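Local atomic coordinates of lectin CEL-IV, C-type (Cucumaria echinata, PDB entry 3ALU), a protein that binds galactose-containing sugars such as raffinose through a calcium ion, acting as a tetrameric C-type lectin. Residues T3-L8 with G14-L19; W98-S103 with I146-C151. One frame throughout, in Å; residues are numbered along the deposited sequence.

Contact 1 (T3-L8 with G14-L19)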
# COMPACT_ATOMS: atom_id res chain seq x y z
N THR A 3 3.83 0.06 5.11
CA THR A 3 2.51 -0.40 5.55
C THR A 3 1.39 0.58 5.12
O THR A 3 1.53 1.78 5.29
CB THR A 3 2.51 -0.63 7.08
OG1 THR A 3 3.60 -1.50 7.42
CG2 THR A 3 1.20 -1.27 7.55
N SER A 4 0.28 0.06 4.56
CA SER A 4 -0.91 0.83 4.21
C SER A 4 -1.96 0.79 5.32
O SER A 4 -2.36 -0.31 5.77
CB SER A 4 -1.57 0.27 2.96
OG SER A 4 -0.68 0.31 1.87
N CYS A 5 -2.42 1.96 5.74
CA CYS A 5 -3.40 2.08 6.83
C CYS A 5 -4.48 3.10 6.53
O CYS A 5 -4.28 4.02 5.72
CB CYS A 5 -2.72 2.50 8.14
SG CYS A 5 -1.54 1.28 8.75
N PRO A 6 -5.62 3.01 7.24
CA PRO A 6 -6.62 4.04 7.00
C PRO A 6 -6.26 5.39 7.64
O PRO A 6 -5.36 5.46 8.49
CB PRO A 6 -7.88 3.47 7.63
CG PRO A 6 -7.59 2.04 7.98
CD PRO A 6 -6.11 1.91 8.09
N PRO A 7 -6.96 6.47 7.26
CA PRO A 7 -6.73 7.77 7.81
C PRO A 7 -6.82 7.77 9.32
O PRO A 7 -7.74 7.17 9.90
CB PRO A 7 -7.85 8.61 7.19
CG PRO A 7 -8.11 7.94 5.91
CD PRO A 7 -8.05 6.48 6.27
N LEU A 8 -5.85 8.44 9.92
CA LEU A 8 -5.68 8.58 11.39
C LEU A 8 -4.97 7.38 12.01
O LEU A 8 -4.55 7.47 13.17
CB LEU A 8 -6.99 8.93 12.16
CG LEU A 8 -7.80 10.14 11.68
CD1 LEU A 8 -9.16 10.21 12.46
CD2 LEU A 8 -6.99 11.43 11.87
N GLY A 14 3.78 -3.91 9.01
CA GLY A 14 2.60 -4.60 8.51
C GLY A 14 1.32 -4.47 9.31
O GLY A 14 0.28 -4.96 8.89
N LYS A 15 1.40 -3.79 10.45
CA LYS A 15 0.23 -3.60 11.32
C LYS A 15 -0.14 -2.12 11.43
O LYS A 15 0.71 -1.27 11.30
CB LYS A 15 0.51 -4.14 12.71
CG LYS A 15 0.62 -5.65 12.71
CD LYS A 15 1.07 -6.19 14.06
CE LYS A 15 -0.06 -6.13 15.06
NZ LYS A 15 0.31 -6.95 16.28
N CYS A 16 -1.42 -1.85 11.72
CA CYS A 16 -1.89 -0.48 11.81
C CYS A 16 -2.36 -0.20 13.24
O CYS A 16 -3.10 -1.02 13.83
CB CYS A 16 -3.09 -0.26 10.88
SG CYS A 16 -2.64 -0.47 9.14
N PHE A 17 -1.89 0.91 13.76
CA PHE A 17 -2.13 1.26 15.16
C PHE A 17 -2.75 2.63 15.30
O PHE A 17 -2.55 3.51 14.47
CB PHE A 17 -0.81 1.29 15.92
CG PHE A 17 -0.07 -0.04 15.93
CD1 PHE A 17 0.97 -0.28 15.04
CD2 PHE A 17 -0.40 -1.03 16.86
CE1 PHE A 17 1.68 -1.49 15.07
CE2 PHE A 17 0.28 -2.23 16.90
CZ PHE A 17 1.32 -2.48 16.02
N ARG A 18 -3.46 2.82 16.41
CA ARG A 18 -3.98 4.13 16.75
C ARG A 18 -4.12 4.25 18.28
O ARG A 18 -4.64 3.34 18.96
CB ARG A 18 -5.31 4.39 16.05
CG ARG A 18 -5.86 5.82 16.30
CD ARG A 18 -6.99 6.15 15.34
NE ARG A 18 -7.62 7.34 15.84
CZ ARG A 18 -8.85 7.70 15.48
NH1 ARG A 18 -9.52 6.97 14.59
NH2 ARG A 18 -9.40 8.77 16.00
N LEU A 19 -3.59 5.35 18.78
CA LEU A 19 -3.73 5.74 20.19
C LEU A 19 -5.03 6.48 20.41
O LEU A 19 -5.32 7.49 19.71
CB LEU A 19 -2.53 6.63 20.57
CG LEU A 19 -2.62 7.27 21.96
CD1 LEU A 19 -2.40 6.22 23.03
CD2 LEU A 19 -1.60 8.37 22.10
O HOH W 1 -2.36 6.56 14.43
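Cys5 and Cys16 turn their side chains toward each other and close a disulfide, SG to SG 2.1 Å, with the C-S-S-C torsion near a right angle at -91°. The two segments run in much the same direction; Thr3 meets the backbone of Gly14 on one side of this link, and Leu8 meets Arg18 on the other. A chi1 of -53° sets Thr3 OG1 beside its own backbone N, where it accepts a hydrogen bond from Gly14 N at 2.9 Å, and leaves methyl CG2 anti to that N, 3.7 Å from Gly14 CA. At the other end, the Leu8 and Arg18 side chains run alongside each other in a common direction. The extended Arg18 chain packs CD 3.5 Å from Leu8 O, and methyl CD1 of Leu8 sits over one face of the guanidinium, toward its rim, 3.8 Å from NH2. Leu8 O accepts from a water at 2.7 Å that donates its other hydrogen to Phe17 O. Ser4 and Cys5 extend the sheet into a second subunit through an antiparallel ladder. The cystine is consistent with the N-terminal hairpin of long-form C-type lectin domains, and it makes the attachment of this interface segment to strand 15-19 covalent.

Contact 2 (W98-S103 with I146-C151); sequences WTDGSS and ICQLPC
Asp100 and Gln148 meet through a single side-chain hydrogen bond, which joins the loop after strand 96-98 to the end of strand 143-148 in the C-type lectin fold. The loop residues form a type I turn from Trp98 to Gly101, overlapped by an Asx turn that begins at Asp100, whose OD2 accepts from Ser102 N at 3.0 Å. In the second segment, Ile146 bonds through its backbone to Ala52 and Tyr84, and Cys147 forms a disulfide with Cys33. Next comes Gln148, the residue that reaches the loop. A chi1 of 68° tucks its CG between its backbone N and C, and from there the chain extends to bring NE2 to 2.6 Å from Asp100 OD1. The Gln148 chain comes in nearly perpendicular to that of Asp100, and the bond is bent (143° at the hydrogen), meeting OD1 on its anti side; Ser53 OG is also bonded to OD1. At the other end of the buried amide, OE1 accepts from Ser53 N and Lys15 NZ; these donors, with the acceptor at NE2, settle which end of the amide is oxygen and which nitrogen. Beyond it the chain leaves the strand: Leu149 and Pro150 pack on Tyr154 of a third subunit, and Cys151 is disulfide-bonded to Cys41 of that subunit. Back in the loop, Ser102 OG donates to OD2 of Asp100 on its syn side at 2.7 Å, about 20° out of the carboxylate plane.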
# COMPACT_ATOMS: atom_id res chain seq x y z
N TRP A 98 -2.17 -12.42 24.88
CA TRP A 98 -2.60 -11.23 24.19
C TRP A 98 -4.04 -11.41 23.76
O TRP A 98 -4.43 -12.52 23.34
CB TRP A 98 -1.76 -11.03 22.92
CG TRP A 98 -0.33 -10.67 23.13
CD1 TRP A 98 0.77 -11.44 22.81
CD2 TRP A 98 0.19 -9.43 23.64
NE1 TRP A 98 1.94 -10.76 23.13
CE2 TRP A 98 1.60 -9.52 23.61
CE3 TRP A 98 -0.43 -8.24 24.11
CZ2 TRP A 98 2.43 -8.48 24.05
CZ3 TRP A 98 0.39 -7.20 24.54
CH2 TRP A 98 1.82 -7.31 24.50
N THR A 99 -4.80 -10.32 23.82
CA THR A 99 -6.22 -10.37 23.40
C THR A 99 -6.41 -10.75 21.95
O THR A 99 -7.46 -11.30 21.61
CB THR A 99 -6.98 -9.07 23.70
OG1 THR A 99 -6.37 -7.97 22.99
CG2 THR A 99 -7.01 -8.79 25.24
N ASP A 100 -5.40 -10.53 21.11
CA ASP A 100 -5.49 -10.96 19.72
C ASP A 100 -5.12 -12.43 19.49
O ASP A 100 -5.16 -12.89 18.35
CB ASP A 100 -4.73 -10.00 18.76
CG ASP A 100 -3.22 -10.07 18.93
OD1 ASP A 100 -2.52 -9.34 18.18
OD2 ASP A 100 -2.73 -10.82 19.79
N GLY A 101 -4.76 -13.15 20.55
CA GLY A 101 -4.45 -14.58 20.43
C GLY A 101 -3.07 -14.87 19.90
O GLY A 101 -2.73 -16.04 19.69
N SER A 102 -2.25 -13.83 19.72
CA SER A 102 -0.88 -14.02 19.22
C SER A 102 0.04 -14.54 20.35
O SER A 102 -0.31 -14.46 21.53
CB SER A 102 -0.32 -12.72 18.60
OG SER A 102 -0.24 -11.72 19.60
N SER A 103 1.21 -15.06 19.98
CA SER A 103 2.14 -15.63 20.97
C SER A 103 2.76 -14.52 21.80
O SER A 103 3.00 -13.42 21.31
CB SER A 103 3.29 -16.36 20.28
OG SER A 103 2.78 -17.20 19.27
N ILE A 146 -4.00 1.78 23.08
CA ILE A 146 -3.67 1.63 21.67
C ILE A 146 -4.38 0.44 21.08
O ILE A 146 -4.28 -0.69 21.58
CB ILE A 146 -2.14 1.47 21.43
CG1 ILE A 146 -1.37 2.68 21.93
CG2 ILE A 146 -1.82 1.21 19.98
CD1 ILE A 146 0.08 2.33 22.29
N CYS A 147 -5.12 0.69 20.00
CA CYS A 147 -5.73 -0.38 19.19
C CYS A 147 -4.84 -0.76 18.00
O CYS A 147 -4.08 0.10 17.44
CB CYS A 147 -7.10 0.06 18.63
SG CYS A 147 -8.34 0.46 19.89
N GLN A 148 -4.98 -2.01 17.56
CA GLN A 148 -4.43 -2.47 16.28
C GLN A 148 -5.61 -2.94 15.43
O GLN A 148 -6.54 -3.56 15.93
CB GLN A 148 -3.40 -3.61 16.47
CG GLN A 148 -4.02 -4.87 16.96
CD GLN A 148 -3.00 -5.95 17.22
OE1 GLN A 148 -1.89 -5.65 17.64
NE2 GLN A 148 -3.39 -7.21 17.00
N LEU A 149 -5.58 -2.64 14.13
CA LEU A 149 -6.57 -3.22 13.23
C LEU A 149 -6.24 -4.69 13.06
O LEU A 149 -5.12 -5.10 13.33
CB LEU A 149 -6.55 -2.47 11.89
CG LEU A 149 -7.07 -1.03 12.02
CD1 LEU A 149 -6.93 -0.30 10.68
CD2 LEU A 149 -8.56 -0.99 12.43
N PRO A 150 -7.21 -5.52 12.58
CA PRO A 150 -6.96 -6.91 12.37
C PRO A 150 -5.69 -7.11 11.54
O PRO A 150 -5.53 -6.46 10.49
CB PRO A 150 -8.22 -7.39 11.61
CG PRO A 150 -9.27 -6.44 11.97
CD PRO A 150 -8.60 -5.14 12.28
N CYS A 151 -4.78 -7.94 12.03
CA CYS A 151 -3.50 -8.20 11.39
C CYS A 151 -3.69 -9.44 10.51
O CYS A 151 -4.03 -10.52 11.00
CB CYS A 151 -2.43 -8.48 12.46
SG CYS A 151 -0.72 -8.67 11.84

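In the fold
The centres of contacts 1 and 2 lie 13 Å apart, and the two meet where strands 15-21 and 143-148 run antiparallel as neighbours in one sheet. Backbone pairs that are probably hydrogen bonds join them: Arg18 O to Cys147 N at 2.9 Å and Cys16 O to Leu149 N at 3.0 Å. Side-chain packing adds to these, with Lys15 CG resting 3.4 Å from Cys151 SG. Both contacts also touch the third subunit of the tetramer. Neither lies at the sugar pocket, where Glu113, Asn115, Asn116 and Asp136 bind the calcium ion; they belong to the framework and its subunit interfaces.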